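Local coordinates for ribonucleoside-diphosphate reductase small chain 2 (Saccharomyces cerevisiae, PDB 1JK0), which serves as a small subunit of ribonucleotide reductase, which makes deoxyribonucleotides for DNA synthesis, and is required for folding of its partner small chain and assembly with the large subunits, at residues H16-A21 / T236-K241; S32-M37 / Q109-K114; M122-Y127 / R218-Y223; A161-R166 / T248-I253. All coordinates share one frame; numbering follows the deposited sequence.

Contact 1: H16-A21 / T236-K241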
loop_
_atom_site.group_PDB
_atom_site.type_symbol
_atom_site.label_atom_id
_atom_site.label_comp_id
_atom_site.label_asym_id
_atom_site.label_seq_id
_atom_site.Cartn_x
_atom_site.Cartn_y
_atom_site.Cartn_z
ATOM N N HIS B 16 -30.576 5.195 16.568
ATOM C CA HIS B 16 -30.568 6.558 16.026
ATOM C C HIS B 16 -29.584 7.453 16.789
ATOM O O HIS B 16 -28.961 8.346 16.202
ATOM C CB HIS B 16 -31.966 7.184 16.108
ATOM C CG HIS B 16 -31.999 8.634 15.730
ATOM N ND1 HIS B 16 -31.887 9.067 14.425
ATOM C CD2 HIS B 16 -32.079 9.751 16.491
ATOM C CE1 HIS B 16 -31.893 10.388 14.400
ATOM N NE2 HIS B 16 -32.008 10.829 15.639
ATOM N N ASP B 17 -29.462 7.213 18.095
ATOM C CA ASP B 17 -28.567 7.985 18.950
ATOM C C ASP B 17 -27.103 7.647 18.688
ATOM O O ASP B 17 -26.253 8.539 18.629
ATOM C CB ASP B 17 -28.900 7.739 20.422
ATOM C CG ASP B 17 -30.258 8.304 20.818
ATOM O OD1 ASP B 17 -30.578 8.284 22.026
ATOM O OD2 ASP B 17 -31.007 8.767 19.928
ATOM N N MET B 18 -26.810 6.357 18.531
ATOM C CA MET B 18 -25.452 5.911 18.256
ATOM C C MET B 18 -24.992 6.551 16.942
ATOM O O MET B 18 -23.847 6.979 16.809
ATOM C CB MET B 18 -25.416 4.388 18.154
ATOM C CG MET B 18 -24.113 3.774 18.629
ATOM S SD MET B 18 -24.106 1.956 18.701
ATOM C CE MET B 18 -22.897 1.591 17.481
ATOM N N LYS B 19 -25.897 6.623 15.971
ATOM C CA LYS B 19 -25.585 7.227 14.681
ATOM C C LYS B 19 -25.107 8.674 14.871
ATOM O O LYS B 19 -24.217 9.141 14.161
ATOM C CB LYS B 19 -26.820 7.225 13.770
ATOM C CG LYS B 19 -27.417 5.850 13.456
ATOM C CD LYS B 19 -28.796 5.989 12.796
ATOM C CE LYS B 19 -29.439 4.635 12.490
ATOM N NZ LYS B 19 -28.796 3.912 11.351
ATOM N N GLU B 20 -25.701 9.387 15.821
ATOM C CA GLU B 20 -25.311 10.771 16.051
ATOM C C GLU B 20 -24.100 10.826 16.962
ATOM O O GLU B 20 -23.370 11.817 16.989
ATOM C CB GLU B 20 -26.453 11.546 16.696
ATOM C CG GLU B 20 -26.711 12.884 16.048
ATOM C CD GLU B 20 -27.237 12.731 14.631
ATOM O OE1 GLU B 20 -28.271 12.043 14.458
ATOM O OE2 GLU B 20 -26.621 13.296 13.696
ATOM N N ALA B 21 -23.901 9.751 17.715
ATOM C CA ALA B 21 -22.790 9.662 18.645
ATOM C C ALA B 21 -21.484 9.278 17.951
ATOM O O ALA B 21 -20.410 9.696 18.376
ATOM C CB ALA B 21 -23.112 8.659 19.752
ATOM N N THR B 236 -19.279 4.213 22.418
ATOM C CA THR B 236 -20.691 3.884 22.318
ATOM C C THR B 236 -20.812 2.493 21.695
ATOM O O THR B 236 -20.635 2.334 20.484
ATOM C CB THR B 236 -21.406 4.892 21.395
ATOM O OG1 THR B 236 -20.863 6.197 21.611
ATOM C CG2 THR B 236 -22.893 4.919 21.670
ATOM N N LYS B 237 -21.095 1.487 22.513
ATOM C CA LYS B 237 -21.251 0.132 21.999
ATOM C C LYS B 237 -22.710 -0.029 21.566
ATOM O O LYS B 237 -23.583 0.686 22.042
ATOM C CB LYS B 237 -20.932 -0.886 23.088
ATOM C CG LYS B 237 -19.592 -0.694 23.791
ATOM C CD LYS B 237 -18.455 -1.320 23.007
ATOM C CE LYS B 237 -17.241 -1.571 23.895
ATOM N NZ LYS B 237 -16.723 -0.318 24.514
ATOM N N PRO B 238 -22.988 -0.952 20.640
ATOM C CA PRO B 238 -24.372 -1.152 20.197
ATOM C C PRO B 238 -25.034 -2.079 21.213
ATOM O O PRO B 238 -24.356 -2.571 22.117
ATOM C CB PRO B 238 -24.201 -1.804 18.839
ATOM C CG PRO B 238 -23.005 -2.688 19.081
ATOM C CD PRO B 238 -22.061 -1.796 19.868
ATOM N N ASN B 239 -26.336 -2.325 21.073
ATOM C CA ASN B 239 -27.054 -3.179 22.030
ATOM C C ASN B 239 -26.496 -4.594 22.073
ATOM O O ASN B 239 -26.246 -5.200 21.033
ATOM C CB ASN B 239 -28.541 -3.247 21.684
ATOM C CG ASN B 239 -29.402 -3.561 22.895
ATOM O OD1 ASN B 239 -29.849 -2.654 23.604
ATOM N ND2 ASN B 239 -29.620 -4.847 23.153
ATOM N N PRO B 240 -26.308 -5.148 23.281
ATOM C CA PRO B 240 -25.770 -6.506 23.429
ATOM C C PRO B 240 -26.505 -7.588 22.628
ATOM O O PRO B 240 -25.908 -8.603 22.254
ATOM C CB PRO B 240 -25.841 -6.741 24.937
ATOM C CG PRO B 240 -25.583 -5.371 25.487
ATOM C CD PRO B 240 -26.468 -4.505 24.598
ATOM N N LYS B 241 -27.793 -7.372 22.365
ATOM C CA LYS B 241 -28.586 -8.348 21.616
ATOM C C LYS B 241 -28.237 -8.367 20.129
ATOM O O LYS B 241 -28.108 -9.442 19.543
ATOM C CB LYS B 241 -30.098 -8.097 21.807
ATOM C CG LYS B 241 -30.759 -8.985 22.885
ATOM C CD LYS B 241 -32.280 -8.775 22.990
ATOM C CE LYS B 241 -32.662 -7.429 23.625
ATOM N NZ LYS B 241 -32.449 -7.372 25.108
#
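Met18 reaches from helix 13-21 to Thr236 and Pro238, packing an N-terminal helix of this ferritin-like helical fold against the connector that leads from helix 207-232 into helix 240-258. The two sides meet as helix against loop, and one flexible thioether side chain carries most of the contact. The side chains of Met18 and Thr236 run antiparallel alongside one another, with Met18 CG lying 3.5 Å from Thr236 CG2. The threonine methyl can do this because it is anti to the backbone N, while OG1 sits beside that N and bonds to Glu25. Thr236 therefore shows an apolar branch to the methionine and keeps its polar branch for a carboxylate; Thr236 OG1 also lies 3.8 Å from Ala21 CB, one turn further on the helix, where a short residue lets the threonine stay close. Past CB the methionine chain runs straight on, SD anti to CA (chi2 173°), and this carries Met18 SD across to the backbone of the connector, 3.6 Å from Lys237 O. The chain bends only at the last torsion, chi3, which places CE. Pro238, rigid and without an N-H to satisfy, suits a buried place here; Phe231 and Ala176 touch it as well. An alanine in place of Met18 would probably open a gap beside Thr236 CG2 and Pro238, whose remaining neighbours include Phe231 and Ala176. At the methionine's tip, Met18 CE ends 3.9 Å from Pro238 CB, and Met18 SD lies 3.5 Å from Pro238 CA.

Contact 2: S32-M37 / Q109-K114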
loop_
_atom_site.group_PDB
_atom_site.type_symbol
_atom_site.label_atom_id
_atom_site.label_comp_id
_atom_site.label_asym_id
_atom_site.label_seq_id
_atom_site.Cartn_x
_atom_site.Cartn_y
_atom_site.Cartn_z
ATOM N N SER B 32 -5.876 14.910 11.987
ATOM C CA SER B 32 -5.185 15.991 11.286
ATOM C C SER B 32 -4.088 16.677 12.104
ATOM O O SER B 32 -4.087 16.621 13.336
ATOM C CB SER B 32 -6.212 17.039 10.832
ATOM O OG SER B 32 -5.600 18.155 10.206
ATOM N N ARG B 33 -3.155 17.318 11.397
ATOM C CA ARG B 33 -2.042 18.057 11.996
ATOM C C ARG B 33 -0.894 17.211 12.559
ATOM O O ARG B 33 0.127 17.770 12.966
ATOM C CB ARG B 33 -2.561 18.996 13.096
ATOM C CG ARG B 33 -1.677 20.219 13.361
ATOM C CD ARG B 33 -1.648 21.120 12.134
ATOM N NE ARG B 33 -0.783 22.283 12.297
ATOM C CZ ARG B 33 -0.430 23.084 11.296
ATOM N NH1 ARG B 33 -0.873 22.842 10.066
ATOM N NH2 ARG B 33 0.367 24.124 11.522
ATOM N N ARG B 34 -1.048 15.884 12.594
ATOM C CA ARG B 34 0.020 15.019 13.107
ATOM C C ARG B 34 0.982 14.603 11.984
ATOM O O ARG B 34 0.850 13.537 11.392
ATOM C CB ARG B 34 -0.557 13.774 13.802
ATOM C CG ARG B 34 0.504 12.724 14.120
ATOM C CD ARG B 34 0.227 11.901 15.373
ATOM N NE ARG B 34 -0.866 10.942 15.238
ATOM C CZ ARG B 34 -0.754 9.631 15.444
ATOM N NH1 ARG B 34 0.414 9.081 15.787
ATOM N NH2 ARG B 34 -1.841 8.873 15.348
ATOM N N PHE B 35 1.960 15.456 11.706
ATOM C CA PHE B 35 2.924 15.198 10.645
ATOM C C PHE B 35 3.817 14.023 10.977
ATOM O O PHE B 35 3.824 13.011 10.282
ATOM C CB PHE B 35 3.761 16.446 10.413
ATOM C CG PHE B 35 2.940 17.689 10.270
ATOM C CD1 PHE B 35 2.930 18.655 11.273
ATOM C CD2 PHE B 35 2.133 17.871 9.149
ATOM C CE1 PHE B 35 2.124 19.788 11.164
ATOM C CE2 PHE B 35 1.326 18.993 9.030
ATOM C CZ PHE B 35 1.321 19.956 10.041
ATOM N N VAL B 36 4.594 14.181 12.034
ATOM C CA VAL B 36 5.466 13.122 12.487
ATOM C C VAL B 36 4.505 12.142 13.147
ATOM O O VAL B 36 3.515 12.547 13.750
ATOM C CB VAL B 36 6.469 13.661 13.513
ATOM C CG1 VAL B 36 7.370 12.541 14.017
ATOM C CG2 VAL B 36 7.282 14.765 12.883
ATOM N N MET B 37 4.772 10.855 13.040
ATOM C CA MET B 37 3.856 9.910 13.629
ATOM C C MET B 37 4.438 9.088 14.749
ATOM O O MET B 37 3.714 8.331 15.393
ATOM C CB MET B 37 3.349 8.971 12.547
ATOM C CG MET B 37 4.375 7.975 12.091
ATOM S SD MET B 37 3.930 6.325 12.617
ATOM C CE MET B 37 3.681 5.539 11.047
ATOM N N GLN B 109 -9.337 6.578 11.067
ATOM C CA GLN B 109 -8.456 7.724 10.827
ATOM C C GLN B 109 -7.129 7.863 11.587
ATOM O O GLN B 109 -6.987 8.761 12.416
ATOM C CB GLN B 109 -9.245 9.025 11.016
ATOM C CG GLN B 109 -10.528 9.113 10.197
ATOM C CD GLN B 109 -10.275 9.195 8.699
ATOM O OE1 GLN B 109 -9.791 10.209 8.186
ATOM N NE2 GLN B 109 -10.596 8.117 7.991
ATOM N N ASN B 110 -6.160 6.996 11.311
ATOM C CA ASN B 110 -4.839 7.101 11.924
ATOM C C ASN B 110 -3.813 6.169 11.272
ATOM O O ASN B 110 -4.155 5.096 10.759
ATOM C CB ASN B 110 -4.896 6.890 13.441
ATOM C CG ASN B 110 -5.425 5.540 13.829
ATOM O OD1 ASN B 110 -6.630 5.358 13.973
ATOM N ND2 ASN B 110 -4.527 4.574 14.000
ATOM N N PRO B 111 -2.530 6.574 11.290
ATOM C CA PRO B 111 -1.415 5.822 10.705
ATOM C C PRO B 111 -1.288 4.434 11.300
ATOM O O PRO B 111 -0.958 3.475 10.602
ATOM C CB PRO B 111 -0.195 6.675 11.039
ATOM C CG PRO B 111 -0.767 8.017 11.460
ATOM C CD PRO B 111 -2.024 7.655 12.151
ATOM N N GLU B 112 -1.536 4.328 12.599
ATOM C CA GLU B 112 -1.433 3.043 13.265
ATOM C C GLU B 112 -2.388 2.036 12.600
ATOM O O GLU B 112 -1.941 1.032 12.044
ATOM C CB GLU B 112 -1.733 3.203 14.766
ATOM C CG GLU B 112 -0.680 4.011 15.579
ATOM C CD GLU B 112 -1.034 5.505 15.787
ATOM O OE1 GLU B 112 -0.504 6.108 16.758
ATOM O OE2 GLU B 112 -1.816 6.080 14.980
ATOM N N GLY B 113 -3.692 2.324 12.624
ATOM C CA GLY B 113 -4.679 1.434 12.022
ATOM C C GLY B 113 -4.517 1.146 10.537
ATOM O O GLY B 113 -4.600 -0.009 10.100
ATOM N N LYS B 114 -4.289 2.177 9.738
ATOM C CA LYS B 114 -4.135 1.956 8.308
ATOM C C LYS B 114 -2.913 1.104 8.004
ATOM O O LYS B 114 -2.866 0.424 6.987
ATOM C CB LYS B 114 -4.041 3.283 7.569
ATOM C CG LYS B 114 -5.290 4.106 7.638
ATOM C CD LYS B 114 -5.038 5.496 7.079
ATOM C CE LYS B 114 -6.161 6.446 7.469
ATOM N NZ LYS B 114 -7.464 6.064 6.858
#
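An arginine-glutamate salt bridge, Arg34 with Glu112, its carboxylate buried, ties the loop between helices 13-21 and 43-54 to the first turn of helix 111-138. The two side chains cross at about a right angle, and the guanidinium grips the carboxylate end-on with both terminal nitrogens. The shorter bond runs from Arg34 NH2 to the syn lone pair of Glu112 OE2, 2.8 Å long. The other, from Arg34 NH1 to Glu112 OE1 at 3.3 Å, meets its oxygen from above the carboxylate plane, as expected with the two flat groups turned 47° apart. Pro111, well suited to a first helical turn because it has no N-H to offer, lays CG over one guanidinium face and brings CD to 3.4 Å from Arg34 NH2. Pro111 CB lies 4.0 Å from Met37 CE, an apolar touch beside the ion pair. As modelled, Asn110 ND2, at the N-cap, gives Glu112 OE2 a second donor at 3.3 Å. Outside the segments, Glu112 OE1 accepts from the backbone N of Lys41 and of Tyr42, and Met37 N bonds a polar side chain of the other protein chain. An alanine in place of Glu112 would probably leave the Arg34 charge without its mate and the N-H groups of Lys41 and Tyr42 without this acceptor. With Arg34 and these two N-H groups round it, close to a helix N terminus, the carboxylate is likely to be favoured in its charged form.

Contact 3: M122-Y127 / R218-Y223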
loop_
_atom_site.group_PDB
_atom_site.type_symbol
_atom_site.label_atom_id
_atom_site.label_comp_id
_atom_site.label_asym_id
_atom_site.label_seq_id
_atom_site.Cartn_x
_atom_site.Cartn_y
_atom_site.Cartn_z
ATOM N N MET B 122 -2.290 -7.082 2.255
ATOM C CA MET B 122 -1.048 -7.537 1.630
ATOM C C MET B 122 -0.860 -9.049 1.818
ATOM O O MET B 122 -0.514 -9.766 0.876
ATOM C CB MET B 122 0.151 -6.777 2.204
ATOM C CG MET B 122 1.517 -7.242 1.688
ATOM S SD MET B 122 2.089 -8.781 2.459
ATOM C CE MET B 122 2.702 -8.159 4.046
ATOM N N MET B 123 -1.089 -9.521 3.043
ATOM C CA MET B 123 -0.977 -10.941 3.374
ATOM C C MET B 123 -2.057 -11.791 2.694
ATOM O O MET B 123 -1.833 -12.961 2.391
ATOM C CB MET B 123 -1.077 -11.141 4.896
ATOM C CG MET B 123 0.157 -10.739 5.683
ATOM S SD MET B 123 1.701 -11.481 5.059
ATOM C CE MET B 123 1.513 -13.194 5.506
ATOM N N GLU B 124 -3.232 -11.205 2.471
ATOM C CA GLU B 124 -4.337 -11.921 1.844
ATOM C C GLU B 124 -3.976 -12.391 0.459
ATOM O O GLU B 124 -4.428 -13.452 0.032
ATOM C CB GLU B 124 -5.583 -11.045 1.759
ATOM C CG GLU B 124 -6.450 -11.067 3.001
ATOM C CD GLU B 124 -6.842 -12.477 3.397
ATOM O OE1 GLU B 124 -6.934 -13.341 2.497
ATOM O OE2 GLU B 124 -7.076 -12.721 4.600
ATOM N N ASN B 125 -3.169 -11.595 -0.241
ATOM C CA ASN B 125 -2.738 -11.943 -1.583
ATOM C C ASN B 125 -1.776 -13.111 -1.568
ATOM O O ASN B 125 -1.746 -13.897 -2.511
ATOM C CB ASN B 125 -2.108 -10.741 -2.272
ATOM C CG ASN B 125 -3.134 -9.685 -2.605
ATOM O OD1 ASN B 125 -4.295 -10.022 -2.882
ATOM N ND2 ASN B 125 -2.731 -8.411 -2.593
ATOM N N ILE B 126 -0.992 -13.226 -0.502
ATOM C CA ILE B 126 -0.056 -14.330 -0.373
ATOM C C ILE B 126 -0.880 -15.604 -0.108
ATOM O O ILE B 126 -0.552 -16.688 -0.618
ATOM C CB ILE B 126 0.934 -14.069 0.781
ATOM C CG1 ILE B 126 1.866 -12.906 0.398
ATOM C CG2 ILE B 126 1.745 -15.336 1.095
ATOM C CD1 ILE B 126 2.790 -12.417 1.515
ATOM N N TYR B 127 -1.961 -15.477 0.667
ATOM C CA TYR B 127 -2.807 -16.635 0.948
ATOM C C TYR B 127 -3.408 -17.072 -0.389
ATOM O O TYR B 127 -3.400 -18.244 -0.732
ATOM C CB TYR B 127 -3.940 -16.280 1.929
ATOM C CG TYR B 127 -3.484 -15.729 3.261
ATOM C CD1 TYR B 127 -4.322 -14.906 4.024
ATOM C CD2 TYR B 127 -2.199 -15.991 3.743
ATOM C CE1 TYR B 127 -3.891 -14.361 5.213
ATOM C CE2 TYR B 127 -1.758 -15.442 4.937
ATOM C CZ TYR B 127 -2.604 -14.624 5.667
ATOM O OH TYR B 127 -2.138 -14.045 6.839
ATOM N N ARG B 218 -3.520 -18.551 12.162
ATOM C CA ARG B 218 -2.951 -17.640 13.152
ATOM C C ARG B 218 -3.216 -16.167 12.773
ATOM O O ARG B 218 -3.649 -15.364 13.608
ATOM C CB ARG B 218 -1.444 -17.876 13.290
ATOM C CG ARG B 218 -0.797 -17.072 14.418
ATOM C CD ARG B 218 0.674 -16.831 14.134
ATOM N NE ARG B 218 0.820 -16.305 12.784
ATOM C CZ ARG B 218 1.576 -16.860 11.847
ATOM N NH1 ARG B 218 2.265 -17.955 12.121
ATOM N NH2 ARG B 218 1.612 -16.335 10.629
ATOM N N ASP B 219 -2.967 -15.825 11.507
ATOM C CA ASP B 219 -3.164 -14.469 11.018
ATOM C C ASP B 219 -4.639 -14.101 10.969
ATOM O O ASP B 219 -5.021 -12.961 11.281
ATOM C CB ASP B 219 -2.570 -14.312 9.618
ATOM C CG ASP B 219 -1.109 -14.711 9.555
ATOM O OD1 ASP B 219 -0.468 -14.805 10.633
ATOM O OD2 ASP B 219 -0.602 -14.918 8.428
ATOM N N ARG B 220 -5.474 -15.052 10.561
ATOM C CA ARG B 220 -6.903 -14.780 10.476
ATOM C C ARG B 220 -7.404 -14.488 11.883
ATOM O O ARG B 220 -8.276 -13.645 12.089
ATOM C CB ARG B 220 -7.630 -15.975 9.850
ATOM C CG ARG B 220 -7.408 -16.124 8.338
ATOM C CD ARG B 220 -8.088 -14.991 7.587
ATOM N NE ARG B 220 -7.760 -14.930 6.161
ATOM C CZ ARG B 220 -7.976 -15.905 5.279
ATOM N NH1 ARG B 220 -7.642 -15.727 4.008
ATOM N NH2 ARG B 220 -8.509 -17.058 5.659
ATOM N N GLY B 221 -6.824 -15.180 12.853
ATOM C CA GLY B 221 -7.212 -14.961 14.227
ATOM C C GLY B 221 -6.885 -13.539 14.606
ATOM O O GLY B 221 -7.734 -12.833 15.159
ATOM N N ALA B 222 -5.652 -13.116 14.308
ATOM C CA ALA B 222 -5.205 -11.757 14.609
ATOM C C ALA B 222 -6.083 -10.747 13.892
ATOM O O ALA B 222 -6.537 -9.785 14.499
ATOM C CB ALA B 222 -3.766 -11.561 14.190
ATOM N N TYR B 223 -6.331 -10.952 12.601
ATOM C CA TYR B 223 -7.174 -10.008 11.873
ATOM C C TYR B 223 -8.562 -9.916 12.526
ATOM O O TYR B 223 -9.205 -8.865 12.458
ATOM C CB TYR B 223 -7.319 -10.402 10.389
ATOM C CG TYR B 223 -6.021 -10.554 9.621
ATOM C CD1 TYR B 223 -5.948 -11.415 8.529
ATOM C CD2 TYR B 223 -4.864 -9.875 9.994
ATOM C CE1 TYR B 223 -4.766 -11.605 7.836
ATOM C CE2 TYR B 223 -3.674 -10.055 9.301
ATOM C CZ TYR B 223 -3.634 -10.926 8.229
ATOM O OH TYR B 223 -2.462 -11.164 7.553
#
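Arg220 of helix 207-232 meets Glu124 and Tyr127 across the ferritin-like bundle, on helix 111-138. From Arg220 CB, CG leaves anti to the carbonyl carbon (chi1 -74°), and a bend at chi2 sets Arg220 CD 3.9 Å from Glu124 OE2. Arg220 NE bonds Glu124 OE2 at 2.8 Å, and Arg220 NH1 bonds Glu124 OE1 at 2.9 Å. Each bond uses a syn lone pair, and the two flat groups are nearly coplanar, so this is a side-on, two-pronged salt bridge, which should restrain the guanidinium from turning. Arg220 NH1 also lies 3.4 Å from Tyr127 CD1, with the ring standing almost perpendicular to the guanidinium plane, while NH2 turns to a weak bond with Tyr194 OH. Tyr127 and Tyr223 reach toward each other tip to tip, Tyr127 CE1 to Tyr223 CE1 at 3.9 Å. Tyr127 OH is modelled as bonding Asp219 OD2, but its position is doubtful; Asp219 OD2 also accepts from Trp57 NE1. In iron-bearing relatives, glutamates and histidines of these two helices bind a diiron centre. Here Arg220, Tyr127 and Tyr223 stand where a glutamate and two histidines would be expected, and the internal ion pair is consistent with a small chain that has lost that site. The side chain of Tyr131, a predicted active-site residue, is about 4 Å from that of Arg220. The helix segments run antiparallel at 150°, 11.8 Å between axes, with Trp57 packed beside Tyr127 and Met123, and Phe116 and Gln120 of helix 111-138 touching Tyr223.

Contact 4: A161-R166 / T248-I253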
loop_
_atom_site.group_PDB
_atom_site.type_symbol
_atom_site.label_atom_id
_atom_site.label_comp_id
_atom_site.label_asym_id
_atom_site.label_seq_id
_atom_site.Cartn_x
_atom_site.Cartn_y
_atom_site.Cartn_z
ATOM N N ALA B 161 -22.934 -13.951 1.055
ATOM C CA ALA B 161 -22.962 -12.633 0.455
ATOM C C ALA B 161 -24.087 -11.776 1.027
ATOM O O ALA B 161 -23.970 -10.548 1.077
ATOM C CB ALA B 161 -23.107 -12.758 -1.058
ATOM N N ALA B 162 -25.172 -12.418 1.459
ATOM C CA ALA B 162 -26.323 -11.695 2.011
ATOM C C ALA B 162 -26.000 -11.127 3.381
ATOM O O ALA B 162 -26.404 -10.007 3.710
ATOM C CB ALA B 162 -27.535 -12.613 2.105
ATOM N N PHE B 163 -25.277 -11.913 4.174
ATOM C CA PHE B 163 -24.874 -11.503 5.510
ATOM C C PHE B 163 -24.085 -10.199 5.408
ATOM O O PHE B 163 -24.415 -9.215 6.065
ATOM C CB PHE B 163 -24.034 -12.612 6.149
ATOM C CG PHE B 163 -23.483 -12.262 7.502
ATOM C CD1 PHE B 163 -22.197 -11.748 7.633
ATOM C CD2 PHE B 163 -24.239 -12.472 8.645
ATOM C CE1 PHE B 163 -21.671 -11.453 8.882
ATOM C CE2 PHE B 163 -23.724 -12.180 9.896
ATOM C CZ PHE B 163 -22.434 -11.670 10.015
ATOM N N ILE B 164 -23.053 -10.186 4.573
ATOM C CA ILE B 164 -22.261 -8.978 4.396
ATOM C C ILE B 164 -23.157 -7.878 3.819
ATOM O O ILE B 164 -22.887 -6.687 3.982
ATOM C CB ILE B 164 -21.057 -9.225 3.449
ATOM C CG1 ILE B 164 -20.137 -10.281 4.061
ATOM C CG2 ILE B 164 -20.292 -7.933 3.218
ATOM C CD1 ILE B 164 -18.917 -10.614 3.209
ATOM N N GLU B 165 -24.233 -8.282 3.151
ATOM C CA GLU B 165 -25.165 -7.327 2.557
ATOM C C GLU B 165 -26.108 -6.771 3.619
ATOM O O GLU B 165 -26.762 -5.748 3.411
ATOM C CB GLU B 165 -25.994 -8.005 1.467
ATOM C CG GLU B 165 -26.984 -7.077 0.792
ATOM C CD GLU B 165 -26.294 -5.970 0.021
ATOM O OE1 GLU B 165 -26.707 -4.797 0.158
ATOM O OE2 GLU B 165 -25.341 -6.279 -0.729
ATOM N N ARG B 166 -26.155 -7.445 4.763
ATOM C CA ARG B 166 -27.037 -7.056 5.857
ATOM C C ARG B 166 -26.451 -6.040 6.843
ATOM O O ARG B 166 -27.004 -4.953 7.025
ATOM C CB ARG B 166 -27.482 -8.320 6.612
ATOM C CG ARG B 166 -28.712 -8.148 7.497
ATOM C CD ARG B 166 -29.036 -9.412 8.306
ATOM N NE ARG B 166 -29.345 -10.573 7.471
ATOM C CZ ARG B 166 -28.462 -11.492 7.086
ATOM N NH1 ARG B 166 -27.193 -11.400 7.459
ATOM N NH2 ARG B 166 -28.850 -12.507 6.327
ATOM N N THR B 248 -24.842 -15.208 15.458
ATOM C CA THR B 248 -25.709 -16.350 15.211
ATOM C C THR B 248 -25.905 -16.550 13.715
ATOM O O THR B 248 -25.607 -17.624 13.186
ATOM C CB THR B 248 -27.078 -16.161 15.889
ATOM O OG1 THR B 248 -26.905 -16.135 17.308
ATOM C CG2 THR B 248 -28.010 -17.305 15.541
ATOM N N GLU B 249 -26.393 -15.516 13.037
ATOM C CA GLU B 249 -26.620 -15.591 11.595
ATOM C C GLU B 249 -25.421 -16.159 10.822
ATOM O O GLU B 249 -25.598 -16.985 9.926
ATOM C CB GLU B 249 -26.976 -14.210 11.037
ATOM C CG GLU B 249 -28.163 -13.562 11.711
ATOM C CD GLU B 249 -28.696 -12.372 10.936
ATOM O OE1 GLU B 249 -29.546 -11.642 11.490
ATOM O OE2 GLU B 249 -28.281 -12.172 9.773
ATOM N N ALA B 250 -24.213 -15.715 11.168
ATOM C CA ALA B 250 -22.998 -16.184 10.504
ATOM C C ALA B 250 -22.711 -17.622 10.906
ATOM O O ALA B 250 -22.095 -18.381 10.152
ATOM C CB ALA B 250 -21.818 -15.297 10.866
ATOM N N VAL B 251 -23.145 -17.999 12.101
ATOM C CA VAL B 251 -22.939 -19.361 12.554
ATOM C C VAL B 251 -23.887 -20.248 11.753
ATOM O O VAL B 251 -23.573 -21.396 11.457
ATOM C CB VAL B 251 -23.213 -19.500 14.066
ATOM C CG1 VAL B 251 -23.044 -20.944 14.494
ATOM C CG2 VAL B 251 -22.254 -18.612 14.845
ATOM N N GLU B 252 -25.042 -19.705 11.387
ATOM C CA GLU B 252 -26.000 -20.466 10.593
ATOM C C GLU B 252 -25.493 -20.574 9.160
ATOM O O GLU B 252 -25.527 -21.650 8.560
ATOM C CB GLU B 252 -27.378 -19.796 10.601
ATOM C CG GLU B 252 -28.072 -19.789 11.960
ATOM C CD GLU B 252 -29.372 -18.994 11.941
ATOM O OE1 GLU B 252 -29.940 -18.751 13.032
ATOM O OE2 GLU B 252 -29.827 -18.615 10.837
ATOM N N ILE B 253 -25.020 -19.459 8.613
ATOM C CA ILE B 253 -24.509 -19.448 7.253
ATOM C C ILE B 253 -23.224 -20.271 7.178
ATOM O O ILE B 253 -22.807 -20.674 6.094
ATOM C CB ILE B 253 -24.217 -18.006 6.761
ATOM C CG1 ILE B 253 -25.450 -17.114 6.943
ATOM C CG2 ILE B 253 -23.825 -18.028 5.285
ATOM C CD1 ILE B 253 -25.272 -15.696 6.408
#
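Phe163 of helix 155-166 packs against Glu249, Ala250 and Ile253 of helix 240-258, where two helices of the ferritin-like fold lie side by side. The segments run antiparallel at 166°, with axes 10.5 Å apart at their nearest. In sequence order, Phe163 is the first residue to make close contact. Its CG is anti to the backbone N (chi1 176°), which directs the ring at the neighbouring helix. There Ala250 CB comes over one face, 4.1 Å from the centroid of the Phe163 ring, as a CH-pi contact; a small methyl suits this place because the aromatic ring can come close to the helix backbone. At the ring edge lies Glu249 CB, 4.0 Å from Phe163 CE2, so the aliphatic base of the glutamate is used for packing. One turn beyond, CD1 of Ile253 lies 3.3 Å from Phe163 CB, at the base of the side chain. Ala184 of helix 175-188 and the ring of Trp167 add to the apolar surroundings of Phe163. One turn after the phenylalanine comes Arg166, whose chain bends at chi3, which places NE; its guanidinium lies beside the extended Glu249. The carboxylate lies over one face, the planes 81° apart, while Ala162 O lies over the opposite face, 4.0 Å from the plane of the Arg166 guanidinium. Arg166 NH1 and Glu249 OE2 form a salt bridge, though its detailed geometry is doubtful. The contact thus divides by chemistry: apolar packing round Phe163, with a pair of opposite charges at its margin.

From the N terminus, helix 13-21 is the first element tied down: contact 1 closes a loop of 214 residues by joining it to the connector leading into helix 240-258. Contacts 2 and 3 are both nested inside that loop and follow in series. Contact 2 fastens the segment after the first helix to the head of helix 111-138; further down the same helix, contact 3 pairs it with helix 207-232. Contact 4 opens on helix 155-166 and closes on helix 240-258, so it crosses both contact 3 and contact 1, sharing helix 240-258 with the latter. The interlocked loops join the N-terminal region to the pairs 111-138 with 207-232 and 155-166 with 240-258 in one helical fold.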